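Local coordinates for hypothetical protein AF1704 (Archaeoglobus fulgidus, PDB 1ZBM) that probably converts cyclic dehypoxanthine futalosine into 1,4-dihydroxy-6-naphthoate, a step in the biosynthesis of menaquinone, at residues 67-70 / 71-74; 137-141 / 142-146; 255-258 / 259-263. One frame throughout, in Å; residues are numbered along the deposited sequence.

Interaction 1: residues 67-70 / 71-74; sequences HAYA and LLDD
Tyr-69 to Leu-72 form a type I beta turn, with Leu-72 N bonded to Tyr-69 O at 3.0 Å and Leu-71 N reaching back to Ala-68 O at 2.7 Å. The turn returns the chain across the phenol of Tyr-69. With CG trans to the backbone N (chi1 180°), that ring runs forward alongside Asp-73, which crosses it at about a right angle and sets its CB 4.0 Å from the ring centroid in an off-centre CH-pi contact. The carboxylate plane is turned 71° from the ring. Leu-72 adds its CD1 obliquely, 4.0 Å from Tyr-69 CD1, while its CG and CD2 rest against Ala-68 O. The phenol OH is bonded to the backbone O of Tyr-76. An alanine in place of Tyr-69 would remove the ring, and would probably leave Asp-73 CB and Leu-72 CD1 without their support and Tyr-76 O without this donor. The turn leads from helix 66-69 into strand 76-86, an outermost strand of its sheet. Tyr-69 and Ala-70 pack on Tyr-261 of helix 251-265, and His-67 faces helix 114-122, with its ND1 bonded to Thr-113 O.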
# COMPACT_ATOMS: atom_id res chain seq x y z
N HIS A 67 -7.68 -4.45 -0.90
CA HIS A 67 -8.73 -5.06 -0.08
C HIS A 67 -9.90 -4.08 0.11
O HIS A 67 -11.02 -4.34 -0.33
CB HIS A 67 -8.15 -5.43 1.28
CG HIS A 67 -9.14 -6.02 2.24
ND1 HIS A 67 -8.85 -6.24 3.57
CD2 HIS A 67 -10.42 -6.43 2.06
CE1 HIS A 67 -9.91 -6.77 4.17
NE2 HIS A 67 -10.87 -6.89 3.28
N ALA A 68 -9.61 -2.95 0.75
CA ALA A 68 -10.60 -1.93 1.02
C ALA A 68 -11.38 -1.52 -0.24
O ALA A 68 -12.60 -1.35 -0.19
CB ALA A 68 -9.93 -0.71 1.63
N TYR A 69 -10.67 -1.38 -1.35
CA TYR A 69 -11.29 -0.98 -2.61
C TYR A 69 -12.51 -1.82 -2.96
O TYR A 69 -13.49 -1.30 -3.51
CB TYR A 69 -10.28 -1.07 -3.76
CG TYR A 69 -10.90 -0.67 -5.09
CD1 TYR A 69 -11.28 0.65 -5.32
CD2 TYR A 69 -11.19 -1.62 -6.07
CE1 TYR A 69 -11.95 1.01 -6.48
CE2 TYR A 69 -11.87 -1.26 -7.24
CZ TYR A 69 -12.24 0.06 -7.43
OH TYR A 69 -12.95 0.45 -8.54
N ALA A 70 -12.46 -3.11 -2.66
CA ALA A 70 -13.59 -3.98 -2.97
C ALA A 70 -14.87 -3.56 -2.24
O ALA A 70 -15.97 -3.88 -2.68
CB ALA A 70 -13.24 -5.43 -2.64
N LEU A 71 -14.71 -2.82 -1.14
CA LEU A 71 -15.84 -2.35 -0.35
C LEU A 71 -16.24 -0.90 -0.68
O LEU A 71 -17.03 -0.29 0.05
CB LEU A 71 -15.52 -2.46 1.15
CG LEU A 71 -15.39 -3.85 1.77
CD1 LEU A 71 -14.70 -3.75 3.12
CD2 LEU A 71 -16.76 -4.48 1.93
N LEU A 72 -15.70 -0.35 -1.76
CA LEU A 72 -16.03 1.02 -2.14
C LEU A 72 -15.83 1.32 -3.63
O LEU A 72 -15.57 2.46 -4.02
CB LEU A 72 -15.25 2.00 -1.27
CG LEU A 72 -13.81 1.59 -1.01
CD1 LEU A 72 -12.92 2.23 -2.07
CD2 LEU A 72 -13.37 2.03 0.38
N ASP A 73 -15.99 0.29 -4.45
CA ASP A 73 -15.85 0.41 -5.89
C ASP A 73 -17.11 1.02 -6.52
O ASP A 73 -17.22 1.13 -7.74
CB ASP A 73 -15.55 -0.96 -6.49
CG ASP A 73 -16.69 -1.95 -6.29
OD1 ASP A 73 -17.22 -2.03 -5.16
OD2 ASP A 73 -17.05 -2.66 -7.25
N ASP A 74 -18.06 1.40 -5.66
CA ASP A 74 -19.30 2.03 -6.11
C ASP A 74 -19.12 3.54 -6.26
O ASP A 74 -19.68 4.16 -7.17
CB ASP A 74 -20.44 1.74 -5.11
CG ASP A 74 -20.11 2.15 -3.68
OD1 ASP A 74 -19.05 1.73 -3.16
OD2 ASP A 74 -20.92 2.88 -3.05

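Interaction 2: residues 137-141 / 142-146; sequences IQAVL and DEEVD
Ala-139 O takes two backbone N-H groups from the chain that follows: a short bond from Glu-144 N at 2.7 Å, arriving nearly in line with the carbonyl bond, and a weak one from Val-145 N at 3.4 Å. Together with Glu-143 N to Val-140 O (2.9 Å), the first of these defines a Schellman motif. Its C-prime residue is Glu-143, whose positive phi of 52° reverses the chain after the last ordinary helical bond, Asp-142 N to Gln-138 O. The reversal lays Glu-144 over the side of the helix. Its CB is 3.8 Å from Ala-139 CB, and because the chain is extended beyond CG, with CG trans to the backbone N (chi1 -173°), the carboxylate also comes alongside that methyl; OE1 meanwhile is held by a salt bridge to Arg-135. The next residue, Val-145, sets CG2 against Ala-139 CB and Val-140 CG2, the two valines crossing at about a right angle with their CG2 atoms 3.9 Å apart. Two waters bridge the helix and the chain that follows it. One donates to both Gln-138 OE1 and Asp-142 OD2, the latter at 2.6 Å, linking an amide and a carboxylate whose planes are 55° apart. The other donates to Val-140 O and Val-145 O, so that Val-140 O receives a water as well as the N-H of Glu-143. Lys-96 NZ also bonds Leu-141 O at the helix end and forms a salt bridge with Glu-143 OE1. The cap passes helix 136-141 into strand 147-150: Val-145 packs on Arg-105 and Ala-107 of the adjacent strand 105-108, Asp-146 pairs with Arg-105 through the backbone, and Val-140 and Leu-141 touch Leu-163.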
# COMPACT_ATOMS: atom_id res chain seq x y z
N ILE A 137 6.23 -4.15 15.76
CA ILE A 137 7.54 -4.69 16.07
C ILE A 137 7.78 -4.79 17.56
O ILE A 137 8.23 -5.83 18.06
CB ILE A 137 8.67 -3.86 15.45
CG1 ILE A 137 8.57 -3.92 13.92
CG2 ILE A 137 10.03 -4.40 15.89
CD1 ILE A 137 8.91 -5.27 13.35
N GLN A 138 7.51 -3.71 18.28
CA GLN A 138 7.70 -3.72 19.72
C GLN A 138 6.87 -4.85 20.36
O GLN A 138 7.41 -5.65 21.12
CB GLN A 138 7.31 -2.35 20.30
CG GLN A 138 7.69 -2.16 21.76
CD GLN A 138 7.31 -0.80 22.31
OE1 GLN A 138 6.67 -0.69 23.36
NE2 GLN A 138 7.69 0.26 21.59
N ALA A 139 5.59 -4.94 20.01
CA ALA A 139 4.72 -5.96 20.58
C ALA A 139 5.24 -7.39 20.40
O ALA A 139 5.04 -8.25 21.26
CB ALA A 139 3.31 -5.86 19.99
N VAL A 140 5.90 -7.64 19.29
CA VAL A 140 6.43 -8.97 19.03
C VAL A 140 7.65 -9.26 19.88
O VAL A 140 7.73 -10.31 20.55
CB VAL A 140 6.77 -9.14 17.56
CG1 VAL A 140 7.35 -10.52 17.32
CG2 VAL A 140 5.51 -8.93 16.74
N LEU A 141 8.60 -8.34 19.86
CA LEU A 141 9.83 -8.47 20.64
C LEU A 141 9.53 -8.59 22.12
O LEU A 141 10.20 -9.34 22.83
CB LEU A 141 10.74 -7.25 20.40
CG LEU A 141 11.44 -7.10 19.03
CD1 LEU A 141 12.18 -5.76 18.96
CD2 LEU A 141 12.42 -8.24 18.85
N ASP A 142 8.53 -7.86 22.60
CA ASP A 142 8.18 -7.93 24.02
C ASP A 142 7.13 -9.00 24.31
O ASP A 142 6.53 -9.02 25.39
CB ASP A 142 7.71 -6.55 24.52
CG ASP A 142 8.85 -5.55 24.69
OD1 ASP A 142 10.02 -5.91 24.43
OD2 ASP A 142 8.58 -4.39 25.08
N GLU A 143 6.90 -9.89 23.34
CA GLU A 143 5.95 -11.00 23.48
C GLU A 143 4.55 -10.61 23.93
O GLU A 143 3.90 -11.31 24.71
CB GLU A 143 6.56 -12.06 24.41
CG GLU A 143 7.96 -12.48 23.96
CD GLU A 143 8.54 -13.68 24.73
OE1 GLU A 143 9.73 -13.97 24.54
OE2 GLU A 143 7.80 -14.33 25.50
N GLU A 144 4.09 -9.47 23.43
CA GLU A 144 2.76 -8.96 23.73
C GLU A 144 1.80 -9.78 22.85
O GLU A 144 0.62 -9.95 23.17
CB GLU A 144 2.72 -7.50 23.35
CG GLU A 144 1.48 -6.73 23.73
CD GLU A 144 1.63 -5.27 23.36
OE1 GLU A 144 2.62 -4.65 23.82
OE2 GLU A 144 0.77 -4.75 22.62
N VAL A 145 2.34 -10.28 21.75
CA VAL A 145 1.59 -11.10 20.81
C VAL A 145 2.51 -12.24 20.33
O VAL A 145 3.69 -12.28 20.68
CB VAL A 145 1.11 -10.26 19.60
CG1 VAL A 145 0.15 -9.17 20.08
CG2 VAL A 145 2.31 -9.61 18.89
N ASP A 146 1.97 -13.17 19.54
CA ASP A 146 2.82 -14.26 19.05
C ASP A 146 3.51 -13.85 17.76
O ASP A 146 4.63 -14.27 17.49
CB ASP A 146 2.00 -15.52 18.79
CG ASP A 146 1.31 -16.04 20.04
OD1 ASP A 146 0.16 -15.63 20.30
OD2 ASP A 146 1.93 -16.84 20.77
O HOH W 1 6.21 -3.43 24.82
O HOH W 2 6.47 -12.68 20.37

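Interaction 3: residues 255-258 / 259-263; sequences AALK and KLYEM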
# COMPACT_ATOMS: atom_id res chain seq x y z
N ALA A 255 -5.85 -8.66 -13.74
CA ALA A 255 -6.28 -10.04 -13.58
C ALA A 255 -6.08 -10.51 -12.15
O ALA A 255 -6.90 -11.24 -11.60
CB ALA A 255 -5.51 -10.94 -14.54
N ALA A 256 -4.97 -10.08 -11.55
CA ALA A 256 -4.64 -10.44 -10.18
C ALA A 256 -5.68 -9.92 -9.20
O ALA A 256 -6.08 -10.63 -8.28
CB ALA A 256 -3.26 -9.93 -9.83
N LEU A 257 -6.12 -8.68 -9.38
CA LEU A 257 -7.14 -8.14 -8.48
C LEU A 257 -8.39 -8.98 -8.64
O LEU A 257 -9.00 -9.40 -7.65
CB LEU A 257 -7.49 -6.71 -8.83
CG LEU A 257 -6.69 -5.58 -8.19
CD1 LEU A 257 -7.34 -4.28 -8.66
CD2 LEU A 257 -6.73 -5.66 -6.66
N LYS A 258 -8.78 -9.20 -9.89
CA LYS A 258 -9.98 -9.99 -10.16
C LYS A 258 -9.89 -11.29 -9.37
O LYS A 258 -10.83 -11.66 -8.66
CB LYS A 258 -10.11 -10.30 -11.66
CG LYS A 258 -11.49 -10.83 -12.05
CD LYS A 258 -11.45 -11.66 -13.35
CE LYS A 258 -12.80 -12.36 -13.61
NZ LYS A 258 -12.76 -13.36 -14.72
N LYS A 259 -8.75 -11.97 -9.47
CA LYS A 259 -8.53 -13.24 -8.76
C LYS A 259 -8.60 -13.05 -7.25
O LYS A 259 -9.33 -13.76 -6.55
CB LYS A 259 -7.16 -13.82 -9.13
CG LYS A 259 -6.83 -15.11 -8.41
CD LYS A 259 -7.83 -16.18 -8.75
CE LYS A 259 -7.55 -17.48 -8.04
NZ LYS A 259 -8.65 -18.44 -8.31
N LEU A 260 -7.83 -12.09 -6.75
CA LEU A 260 -7.80 -11.79 -5.33
C LEU A 260 -9.23 -11.65 -4.80
O LEU A 260 -9.58 -12.26 -3.79
CB LEU A 260 -7.03 -10.50 -5.08
CG LEU A 260 -7.10 -9.89 -3.68
CD1 LEU A 260 -6.50 -10.85 -2.65
CD2 LEU A 260 -6.35 -8.57 -3.66
N TYR A 261 -10.04 -10.85 -5.48
CA TYR A 261 -11.42 -10.62 -5.05
C TYR A 261 -12.26 -11.89 -5.07
O TYR A 261 -13.02 -12.15 -4.14
CB TYR A 261 -12.07 -9.54 -5.92
CG TYR A 261 -11.47 -8.15 -5.75
CD1 TYR A 261 -11.71 -7.15 -6.70
CD2 TYR A 261 -10.69 -7.83 -4.64
CE1 TYR A 261 -11.17 -5.87 -6.56
CE2 TYR A 261 -10.15 -6.54 -4.49
CZ TYR A 261 -10.40 -5.57 -5.46
OH TYR A 261 -9.87 -4.31 -5.32
N GLU A 262 -12.11 -12.67 -6.13
CA GLU A 262 -12.84 -13.92 -6.26
C GLU A 262 -12.53 -14.79 -5.05
O GLU A 262 -13.43 -15.33 -4.41
CB GLU A 262 -12.45 -14.62 -7.56
CG GLU A 262 -13.04 -13.94 -8.78
CD GLU A 262 -12.48 -14.44 -10.10
OE1 GLU A 262 -12.98 -13.98 -11.15
OE2 GLU A 262 -11.55 -15.27 -10.09
N MSE A 263 -11.25 -14.91 -4.73
CA MSE A 263 -10.86 -15.71 -3.57
C MSE A 263 -11.49 -15.17 -2.29
O MSE A 263 -11.91 -15.94 -1.44
CB MSE A 263 -9.34 -15.73 -3.40
CG MSE A 263 -8.60 -16.52 -4.46
SE MSE A 263 -6.68 -16.50 -4.16
CE MSE A 263 -6.59 -17.93 -2.85
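Leu-257 and Tyr-261 both carry CG trans to the carbonyl carbon, beside the backbone N (chi1 -89° and -67°), and their side chains therefore run side by side in the same direction, one helical turn apart. The methyl CD2 of Leu-257 meets the far end of the ring, 3.9 Å from Tyr-261 CZ. At the near end the ring turns one face to Leu-257 O, which lies 3.4 Å from Tyr-261 CG and accepts the N-H of the same tyrosine in a nearly straight bond of 2.8 Å. The phenol is anchored at its tip as well, since its OH is hydrogen-bonded to Ala-66 O. Leu-260 adds its CD2, 4.2 Å from Leu-257 CD2, so this one methyl of Leu-257 touches both a leucine and the tyrosine.

On another side of the helix Lys-258 and Glu-262 pair across a single turn. Both chains are extended beyond CG and cross obliquely. Glu-262 OE1 sits against the aliphatic part of the lysine, nearer CE than NZ, and the salt bridge from Lys-258 NZ is long at 3.6 Å. Beneath it, Glu-262 CG lies 3.2 Å from Lys-258 O, the carbonyl that accepts Glu-262 N. Ala-256 and Leu-260 pack against Trp-173 of helix 169-174, and Leu-257 against Pro-182 of strand 181-189. The whole is characteristic of an amphipathic alpha-helix, with i to i+4 backbone bonds throughout, an apolar strip turned to the protein and an i to i+4 ion pair at the surface. Leu-260 also lies close to Thr-114, a predicted substrate-binding residue.

Overall arrangement
Interactions 1 and 3 adjoin, their centres about 13 Å apart, and meet at Tyr-261, which ties the end of helix 66-69 to helix 251-265. Both also come near Thr-114, a predicted substrate-binding residue. Interaction 2 stands apart, with its centre about 31 Å from that of interaction 1, beside the sheet that holds strands 105-108 and 147-150 and away from the annotated sites. All three combine buried apolar groups with more exposed residues. Interactions 1 and 2 each end a helix, by a beta turn backed by an aromatic ring and by a Schellman motif with bound waters, whereas 255-263 remains helical and carries its charged pair along the surface.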